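Local structure of laccase (Botrytis aclada, 3SQR) at residues E195-I200 and Y263-I268; L285-N290 and Q309-I314. The protein oxidises phenolic compounds at the expense of molecular oxygen, using copper centres, and probably serves in lignin degradation and detoxification of lignin-derived products. All coordinates share one frame; numbering follows the deposited sequence.

Contact 1 of 2, residues E195-I200 and Y263-I268. With NAG (2-acetamido-2-deoxy-beta-D-glucopyranose), chain C.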
ATOM      1  N   GLU A 195     -11.936 -13.479  16.985  1.00 28.89           N
ATOM      2  CA  GLU A 195     -12.708 -12.869  15.886  1.00 29.32           C
ATOM      3  C   GLU A 195     -11.849 -11.951  15.010  1.00 27.63           C
ATOM      4  O   GLU A 195     -11.069 -11.168  15.510  1.00 27.75           O
ATOM      5  CB  GLU A 195     -13.888 -12.057  16.424  1.00 28.97           C
ATOM      6  CG  GLU A 195     -14.838 -12.923  17.242  1.00 37.54           C
ATOM      7  CD  GLU A 195     -16.130 -12.241  17.562  1.00 45.84           C
ATOM      8  OE1 GLU A 195     -16.424 -11.176  16.955  1.00 48.06           O
ATOM      9  OE2 GLU A 195     -16.854 -12.781  18.442  1.00 51.67           O
ATOM     10  N   ASP A 196     -12.049 -12.042  13.705  1.00 27.81           N
ATOM     11  CA  ASP A 196     -11.401 -11.126  12.758  1.00 27.29           C
ATOM     12  C   ASP A 196     -12.392 -10.038  12.429  1.00 25.90           C
ATOM     13  O   ASP A 196     -13.384 -10.306  11.780  1.00 28.72           O
ATOM     14  CB  ASP A 196     -11.037 -11.950  11.530  1.00 27.95           C
ATOM     15  CG  ASP A 196     -10.333 -11.154  10.454  1.00 28.10           C
ATOM     16  OD1 ASP A 196      -9.963  -9.974  10.687  1.00 27.73           O
ATOM     17  OD2 ASP A 196     -10.124 -11.815   9.406  1.00 28.84           O
ATOM     18  N   VAL A 197     -12.111  -8.810  12.864  1.00 26.08           N
ATOM     19  CA  VAL A 197     -12.963  -7.669  12.628  1.00 25.83           C
ATOM     20  C   VAL A 197     -12.739  -7.082  11.229  1.00 25.90           C
ATOM     21  O   VAL A 197     -13.488  -6.228  10.762  1.00 25.09           O
ATOM     22  CB  VAL A 197     -12.860  -6.609  13.749  1.00 26.59           C
ATOM     23  CG1 VAL A 197     -13.239  -7.292  15.123  1.00 31.02           C
ATOM     24  CG2 VAL A 197     -11.528  -5.856  13.853  1.00 26.68           C
ATOM     25  N   GLY A 198     -11.657  -7.528  10.612  1.00 24.99           N
ATOM     26  CA  GLY A 198     -11.393  -7.040   9.271  1.00 25.45           C
ATOM     27  C   GLY A 198     -10.533  -5.793   9.324  1.00 23.80           C
ATOM     28  O   GLY A 198      -9.787  -5.490  10.292  1.00 26.23           O
ATOM     29  N   VAL A 199     -10.529  -5.123   8.194  1.00 23.94           N
ATOM     30  CA  VAL A 199      -9.595  -4.004   7.967  1.00 23.73           C
ATOM     31  C   VAL A 199     -10.120  -2.743   8.624  1.00 23.13           C
ATOM     32  O   VAL A 199     -11.366  -2.514   8.744  1.00 25.85           O
ATOM     33  CB  VAL A 199      -9.398  -3.780   6.453  1.00 22.86           C
ATOM     34  CG1 VAL A 199      -8.646  -2.508   6.180  1.00 24.57           C
ATOM     35  CG2 VAL A 199      -8.569  -4.933   5.797  1.00 25.29           C
ATOM     36  N   ILE A 200      -9.209  -1.937   9.079  1.00 22.65           N
ATOM     37  CA  ILE A 200      -9.508  -0.537   9.455  1.00 24.21           C
ATOM     38  C   ILE A 200      -8.561   0.312   8.637  1.00 22.54           C
ATOM     39  O   ILE A 200      -7.341   0.274   8.828  1.00 21.84           O
ATOM     40  CB  ILE A 200      -9.228  -0.243  10.952  1.00 23.95           C
ATOM     41  CG1 ILE A 200     -10.093  -1.158  11.828  1.00 27.23           C
ATOM     42  CG2 ILE A 200      -9.435   1.262  11.264  1.00 23.04           C
ATOM     43  CD1 ILE A 200      -9.877  -1.039  13.326  1.00 27.69           C
ATOM     44  N   TYR A 263      -9.519  -9.984  19.395  1.00 26.88           N
ATOM     45  CA  TYR A 263      -9.897  -9.480  18.075  1.00 27.17           C
ATOM     46  C   TYR A 263      -8.648  -9.259  17.242  1.00 26.18           C
ATOM     47  O   TYR A 263      -7.689  -8.694  17.682  1.00 25.73           O
ATOM     48  CB  TYR A 263     -10.606  -8.163  18.161  1.00 28.58           C
ATOM     49  CG  TYR A 263     -11.913  -8.293  18.860  1.00 28.88           C
ATOM     50  CD1 TYR A 263     -13.032  -8.651  18.171  1.00 27.82           C
ATOM     51  CD2 TYR A 263     -12.024  -8.031  20.231  1.00 30.73           C
ATOM     52  CE1 TYR A 263     -14.240  -8.827  18.770  1.00 29.38           C
ATOM     53  CE2 TYR A 263     -13.258  -8.168  20.844  1.00 31.63           C
ATOM     54  CZ  TYR A 263     -14.352  -8.557  20.129  1.00 32.03           C
ATOM     55  OH  TYR A 263     -15.621  -8.697  20.708  1.00 32.07           O
ATOM     56  N   ARG A 264      -8.710  -9.728  16.007  1.00 25.44           N
ATOM     57  CA  ARG A 264      -7.726  -9.374  14.986  1.00 23.75           C
ATOM     58  C   ARG A 264      -8.239  -8.149  14.208  1.00 23.23           C
ATOM     59  O   ARG A 264      -9.365  -8.099  13.714  1.00 24.22           O
ATOM     60  CB  ARG A 264      -7.540 -10.556  14.043  1.00 24.83           C
ATOM     61  CG  ARG A 264      -6.601 -10.236  12.906  1.00 24.12           C
ATOM     62  CD  ARG A 264      -6.433 -11.453  12.073  1.00 23.46           C
ATOM     63  NE  ARG A 264      -5.307 -11.305  11.168  1.00 23.83           N
ATOM     64  CZ  ARG A 264      -4.744 -12.347  10.565  1.00 24.96           C
ATOM     65  NH1 ARG A 264      -5.154 -13.600  10.793  1.00 26.09           N
ATOM     66  NH2 ARG A 264      -3.746 -12.133   9.734  1.00 24.86           N
ATOM     67  N   LEU A 265      -7.439  -7.115  14.236  1.00 23.51           N
ATOM     68  CA  LEU A 265      -7.687  -5.853  13.478  1.00 23.08           C
ATOM     69  C   LEU A 265      -6.609  -5.766  12.425  1.00 22.15           C
ATOM     70  O   LEU A 265      -5.449  -5.964  12.694  1.00 22.20           O
ATOM     71  CB  LEU A 265      -7.533  -4.640  14.369  1.00 23.53           C
ATOM     72  CG  LEU A 265      -8.621  -4.366  15.419  1.00 27.05           C
ATOM     73  CD1 LEU A 265      -8.995  -5.567  16.285  1.00 28.16           C
ATOM     74  CD2 LEU A 265      -8.220  -3.091  16.219  1.00 25.76           C
ATOM     75  N   ARG A 266      -7.002  -5.314  11.248  1.00 22.57           N
ATOM     76  CA  ARG A 266      -6.066  -5.317  10.109  1.00 23.14           C
ATOM     77  C   ARG A 266      -5.936  -3.890   9.668  1.00 22.89           C
ATOM     78  O   ARG A 266      -6.852  -3.347   9.094  1.00 25.36           O
ATOM     79  CB  ARG A 266      -6.614  -6.218   9.025  1.00 23.45           C
ATOM     80  CG  ARG A 266      -6.893  -7.665   9.451  1.00 22.95           C
ATOM     81  CD  ARG A 266      -7.567  -8.376   8.329  1.00 24.52           C
ATOM     82  NE  ARG A 266      -7.842  -9.770   8.541  1.00 25.18           N
ATOM     83  CZ  ARG A 266      -7.091 -10.786   8.114  1.00 26.00           C
ATOM     84  NH1 ARG A 266      -5.950 -10.567   7.506  1.00 23.46           N
ATOM     85  NH2 ARG A 266      -7.474 -12.038   8.339  1.00 28.48           N
ATOM     86  N   LEU A 267      -4.816  -3.291  10.024  1.00 22.84           N
ATOM     87  CA  LEU A 267      -4.619  -1.887   9.905  1.00 23.36           C
ATOM     88  C   LEU A 267      -3.904  -1.591   8.613  1.00 22.74           C
ATOM     89  O   LEU A 267      -2.877  -2.191   8.322  1.00 23.17           O
ATOM     90  CB  LEU A 267      -3.818  -1.358  11.065  1.00 23.08           C
ATOM     91  CG  LEU A 267      -4.438  -1.725  12.441  1.00 25.90           C
ATOM     92  CD1 LEU A 267      -3.454  -1.413  13.585  1.00 26.43           C
ATOM     93  CD2 LEU A 267      -5.781  -1.022  12.614  1.00 25.13           C
ATOM     94  N   ILE A 268      -4.450  -0.640   7.872  1.00 22.68           N
ATOM     95  CA  ILE A 268      -3.855  -0.171   6.599  1.00 21.40           C
ATOM     96  C   ILE A 268      -3.865   1.307   6.507  1.00 21.63           C
ATOM     97  O   ILE A 268      -4.918   1.931   6.618  1.00 21.33           O
ATOM     98  CB  ILE A 268      -4.530  -0.750   5.357  1.00 22.03           C
ATOM     99  CG1 ILE A 268      -4.903  -2.222   5.561  1.00 21.81           C
ATOM    100  CG2 ILE A 268      -3.600  -0.490   4.039  1.00 21.05           C
ATOM    101  CD1 ILE A 268      -5.396  -2.891   4.324  1.00 22.35           C
TER
HETATM  102  C1  NAG C   1     -14.251  -1.459   7.702  1.00 31.04           C
HETATM  103  C2  NAG C   1     -14.820  -2.499   8.663  1.00 29.14           C
HETATM  104  C3  NAG C   1     -14.867  -3.822   7.924  1.00 36.68           C
HETATM  105  C4  NAG C   1     -15.695  -3.732   6.650  1.00 37.69           C
HETATM  106  C5  NAG C   1     -15.312  -2.460   5.828  1.00 38.99           C
HETATM  107  C6  NAG C   1     -16.482  -1.978   5.007  1.00 41.32           C
HETATM  108  C7  NAG C   1     -14.316  -2.835  11.006  1.00 32.46           C
HETATM  109  C8  NAG C   1     -13.294  -3.179  12.077  1.00 30.94           C
HETATM  110  N2  NAG C   1     -13.919  -2.757   9.745  1.00 27.78           N
HETATM  111  O3  NAG C   1     -15.338  -4.865   8.743  1.00 37.44           O
HETATM  112  O4  NAG C   1     -15.472  -4.904   5.844  1.00 40.51           O
HETATM  113  O5  NAG C   1     -15.118  -1.319   6.626  1.00 32.08           O
HETATM  114  O6  NAG C   1     -16.019  -1.082   3.995  1.00 47.28           O
HETATM  115  O7  NAG C   1     -15.506  -2.624  11.262  1.00 30.21           O
HETATM  116  O   HOH W   1     -17.396  -9.976  19.485  1.00 43.23           O
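D196 and R266 form a side-on salt bridge over the parallel pair of strands 195-200 and 263-268. R266 NE meets D196 OD1 at 3.0 Å on its syn side, while R266 NH2 donates to D196 OD2 (2.9 Å) from above the carboxylate plane. With CG anti to the backbone N (chi1 -179°), the D196 carboxylate also accepts G198 N at OD1, 3.0 Å away. In this Asx turn the G198 N-H comes in from the face opposite R266 NE, so OD1 is gripped twice. The guanidinium of R264 lies over one face of that of R266, the like charges probably eased by D312, which pairs with R264 NE.

V197 points at the partner strand and packs closely, CG1 3.3 Å from Y263 CD1 and CG2 3.5 Å from L265 CD1. The E195 end is looser and exposed: its carboxylate lies beside the Y263 ring, the planes 74° apart, and accepts a weak bond from a water at OE1. Y263 OH is bonded to V258 N. A glycan sugar borders the 195-200 strand, its N2 donating to V199 O at 2.8 Å.

In the six-stranded sheet, strand 310-316 flanks 262-269 on the side away from 195-205; strand 180-186, of another sheet, packs against V199 and R266.

Contact 2 of 2, residues L285-N290 and Q309-I314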
ATOM      1  N   LEU A 285      -1.780  -3.463  21.867  1.00 26.56           N
ATOM      2  CA  LEU A 285      -1.786  -4.107  20.569  1.00 26.60           C
ATOM      3  C   LEU A 285      -0.739  -5.193  20.557  1.00 26.44           C
ATOM      4  O   LEU A 285       0.415  -4.903  20.829  1.00 28.24           O
ATOM      5  CB  LEU A 285      -1.475  -3.077  19.494  1.00 26.06           C
ATOM      6  CG  LEU A 285      -2.236  -1.749  19.479  1.00 24.48           C
ATOM      7  CD1 LEU A 285      -1.673  -0.878  18.325  1.00 25.65           C
ATOM      8  CD2 LEU A 285      -3.747  -1.880  19.316  1.00 27.27           C
ATOM      9  N   THR A 286      -1.113  -6.406  20.206  1.00 26.45           N
ATOM     10  CA  THR A 286      -0.151  -7.455  19.932  1.00 26.73           C
ATOM     11  C   THR A 286       0.018  -7.553  18.404  1.00 26.23           C
ATOM     12  O   THR A 286      -0.870  -7.994  17.707  1.00 25.25           O
ATOM     13  CB  THR A 286      -0.573  -8.757  20.467  1.00 28.57           C
ATOM     14  OG1 THR A 286      -0.636  -8.657  21.902  1.00 30.69           O
ATOM     15  CG2 THR A 286       0.456  -9.824  20.129  1.00 25.93           C
ATOM     16  N   VAL A 287       1.160  -7.107  17.952  1.00 25.02           N
ATOM     17  CA  VAL A 287       1.447  -7.018  16.528  1.00 24.88           C
ATOM     18  C   VAL A 287       1.854  -8.418  16.028  1.00 25.75           C
ATOM     19  O   VAL A 287       2.822  -9.012  16.527  1.00 26.99           O
ATOM     20  CB  VAL A 287       2.499  -6.012  16.251  1.00 25.13           C
ATOM     21  CG1 VAL A 287       2.558  -5.714  14.655  1.00 21.28           C
ATOM     22  CG2 VAL A 287       2.320  -4.690  16.980  1.00 24.36           C
ATOM     23  N   ILE A 288       1.118  -8.932  15.057  1.00 24.40           N
ATOM     24  CA  ILE A 288       1.335 -10.285  14.555  1.00 22.90           C
ATOM     25  C   ILE A 288       1.723 -10.416  13.100  1.00 22.77           C
ATOM     26  O   ILE A 288       2.046 -11.499  12.665  1.00 23.30           O
ATOM     27  CB  ILE A 288       0.174 -11.222  14.860  1.00 23.23           C
ATOM     28  CG1 ILE A 288      -1.165 -10.803  14.249  1.00 20.34           C
ATOM     29  CG2 ILE A 288      -0.030 -11.333  16.434  1.00 24.35           C
ATOM     30  CD1 ILE A 288      -2.046 -11.977  13.976  1.00 22.66           C
ATOM     31  N   ALA A 289       1.677  -9.322  12.335  1.00 21.93           N
ATOM     32  CA  ALA A 289       2.156  -9.372  10.970  1.00 22.54           C
ATOM     33  C   ALA A 289       2.444  -7.994  10.567  1.00 22.19           C
ATOM     34  O   ALA A 289       1.833  -7.032  11.051  1.00 22.18           O
ATOM     35  CB  ALA A 289       1.114  -9.983  10.013  1.00 22.27           C
ATOM     36  N   ASN A 290       3.404  -7.892   9.657  1.00 21.94           N
ATOM     37  CA  ASN A 290       3.617  -6.683   8.973  1.00 21.75           C
ATOM     38  C   ASN A 290       3.473  -6.919   7.483  1.00 21.98           C
ATOM     39  O   ASN A 290       3.938  -7.899   6.968  1.00 22.38           O
ATOM     40  CB  ASN A 290       4.928  -6.007   9.370  1.00 21.19           C
ATOM     41  CG  ASN A 290       6.220  -6.796   9.080  1.00 22.50           C
ATOM     42  OD1 ASN A 290       6.318  -7.733   8.229  1.00 27.33           O
ATOM     43  ND2 ASN A 290       7.252  -6.351   9.724  1.00 19.98           N
ATOM     44  N   GLN A 309       1.696   0.472   4.172  1.00 20.49           N
ATOM     45  CA  GLN A 309       1.958  -0.509   5.195  1.00 20.76           C
ATOM     46  C   GLN A 309       0.679  -1.072   5.814  1.00 21.59           C
ATOM     47  O   GLN A 309      -0.335  -0.355   5.923  1.00 22.04           O
ATOM     48  CB  GLN A 309       2.831   0.056   6.291  1.00 22.21           C
ATOM     49  CG  GLN A 309       4.209   0.297   5.868  1.00 22.14           C
ATOM     50  CD  GLN A 309       5.144   0.614   7.010  1.00 21.51           C
ATOM     51  OE1 GLN A 309       4.748   1.275   7.967  1.00 24.11           O
ATOM     52  NE2 GLN A 309       6.407   0.253   6.856  1.00 22.17           N
ATOM     53  N   ARG A 310       0.754  -2.360   6.237  1.00 19.71           N
ATOM     54  CA  ARG A 310      -0.289  -3.051   6.927  1.00 20.97           C
ATOM     55  C   ARG A 310       0.320  -3.577   8.153  1.00 21.40           C
ATOM     56  O   ARG A 310       1.498  -3.874   8.160  1.00 20.55           O
ATOM     57  CB  ARG A 310      -0.913  -4.232   6.142  1.00 22.41           C
ATOM     58  CG  ARG A 310      -1.690  -3.779   4.944  1.00 19.50           C
ATOM     59  CD  ARG A 310      -0.812  -3.512   3.778  1.00 20.33           C
ATOM     60  NE  ARG A 310      -0.289  -4.748   3.254  1.00 18.05           N
ATOM     61  CZ  ARG A 310       0.832  -4.869   2.531  1.00 20.95           C
ATOM     62  NH1 ARG A 310       1.628  -3.844   2.324  1.00 21.48           N
ATOM     63  NH2 ARG A 310       1.158  -6.061   2.057  1.00 22.00           N
ATOM     64  N   TYR A 311      -0.499  -3.648   9.191  1.00 22.30           N
ATOM     65  CA  TYR A 311      -0.170  -4.451  10.364  1.00 21.58           C
ATOM     66  C   TYR A 311      -1.386  -5.203  10.754  1.00 21.89           C
ATOM     67  O   TYR A 311      -2.518  -4.668  10.734  1.00 21.71           O
ATOM     68  CB  TYR A 311       0.271  -3.558  11.498  1.00 22.11           C
ATOM     69  CG  TYR A 311       1.657  -3.016  11.359  1.00 20.05           C
ATOM     70  CD1 TYR A 311       2.768  -3.778  11.702  1.00 23.50           C
ATOM     71  CD2 TYR A 311       1.867  -1.755  10.838  1.00 20.58           C
ATOM     72  CE1 TYR A 311       4.024  -3.267  11.586  1.00 22.24           C
ATOM     73  CE2 TYR A 311       3.135  -1.228  10.730  1.00 20.07           C
ATOM     74  CZ  TYR A 311       4.209  -1.984  11.093  1.00 20.56           C
ATOM     75  OH  TYR A 311       5.437  -1.481  10.993  1.00 23.01           O
ATOM     76  N   ASP A 312      -1.163  -6.408  11.248  1.00 21.57           N
ATOM     77  CA  ASP A 312      -2.216  -7.175  11.832  1.00 22.62           C
ATOM     78  C   ASP A 312      -1.864  -7.140  13.325  1.00 23.47           C
ATOM     79  O   ASP A 312      -0.711  -7.363  13.717  1.00 24.22           O
ATOM     80  CB  ASP A 312      -2.253  -8.617  11.394  1.00 22.21           C
ATOM     81  CG  ASP A 312      -2.793  -8.808  10.004  1.00 24.68           C
ATOM     82  OD1 ASP A 312      -2.024  -8.520   9.110  1.00 24.01           O
ATOM     83  OD2 ASP A 312      -3.944  -9.252   9.811  1.00 23.98           O
ATOM     84  N   VAL A 313      -2.878  -6.788  14.101  1.00 23.99           N
ATOM     85  CA  VAL A 313      -2.758  -6.804  15.574  1.00 22.73           C
ATOM     86  C   VAL A 313      -3.908  -7.553  16.204  1.00 23.79           C
ATOM     87  O   VAL A 313      -5.009  -7.604  15.734  1.00 22.55           O
ATOM     88  CB  VAL A 313      -2.681  -5.352  16.128  1.00 23.61           C
ATOM     89  CG1 VAL A 313      -1.546  -4.570  15.446  1.00 24.48           C
ATOM     90  CG2 VAL A 313      -4.067  -4.631  15.896  1.00 22.36           C
ATOM     91  N   ILE A 314      -3.612  -8.125  17.369  1.00 24.18           N
ATOM     92  CA  ILE A 314      -4.616  -8.801  18.131  1.00 24.32           C
ATOM     93  C   ILE A 314      -4.810  -7.917  19.357  1.00 24.39           C
ATOM     94  O   ILE A 314      -3.828  -7.482  19.966  1.00 25.20           O
ATOM     95  CB  ILE A 314      -4.170 -10.168  18.613  1.00 25.29           C
ATOM     96  CG1 ILE A 314      -3.939 -11.111  17.446  1.00 22.79           C
ATOM     97  CG2 ILE A 314      -5.291 -10.814  19.518  1.00 24.67           C
ATOM     98  CD1 ILE A 314      -5.041 -11.229  16.474  1.00 26.40           C
TER
HETATM   99  O   HOH W   2      -3.258  -8.509  22.407  1.00 34.19           O
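V287 and V313 face each other as a non-hydrogen-bonded antiparallel pair beside a classic beta bulge, in which I288 and A289 both stand opposite D312. The strands belong to a cupredoxin-like domain of the multicopper oxidase.

The backbone bonds show the change in register. T286 and I314 form a hydrogen-bonded pair with a bond in each direction. D312 O then takes I288 N at 2.8 Å and, weakly, A289 N at 3.4 Å, so one carbonyl serves two successive N-H groups. The ladder resumes where D312 N donates to A289 O at 3.1 Å.

Apolar contacts run along the pair. V287 CG1 lies 3.5 Å from Y311 CD1, obliquely to the ring, and N290 CB sits 3.6 Å from the neighbouring ring atom, Y311 CE1. At the bulge, I288 packs along the partner strand: its CG1, between the backbone N and the carbonyl carbon (chi1 61°), lies 3.8 Å from D312 CB, and its CD1 meets I314 CD1 at 4.0 Å. The A289 methyl also touches D312 CB.

The polar ends find partners elsewhere in the fold. D312 OD2, besides its stronger partner R264, is hydrogen-bonded to T164; Y311 OH is hydrogen-bonded to R499; and R310, whose side chain touches the copper ligand H126, forms a salt bridge with D500.

At the T286 end a water bridges the strands, lying 2.7 Å from T286 OG1 and donating to I314 O, the carbonyl that also accepts T286 N.

In the fold
Contacts 1 and 2 belong to one six-stranded sheet and meet where strands 262-269 and 310-316 run side by side, antiparallel. Both are largely buried, but contact 1 reaches the surface at E195 and beside the glycan, whereas none of the touching residues of contact 2 is exposed. Contact 1 joins parallel strands and carries an ion pair; contact 2 joins antiparallel strands, with a bulge and mainly apolar side-chain contacts. The seam between them is part polar, part apolar: besides the R264-D312 ion pair, L267 N lies 2.8 Å from Y311 O, a probable hydrogen bond, and I314 CD1 packs on R264 CB. Both contacts approach the trinuclear copper site, through I268 and, more closely, R310.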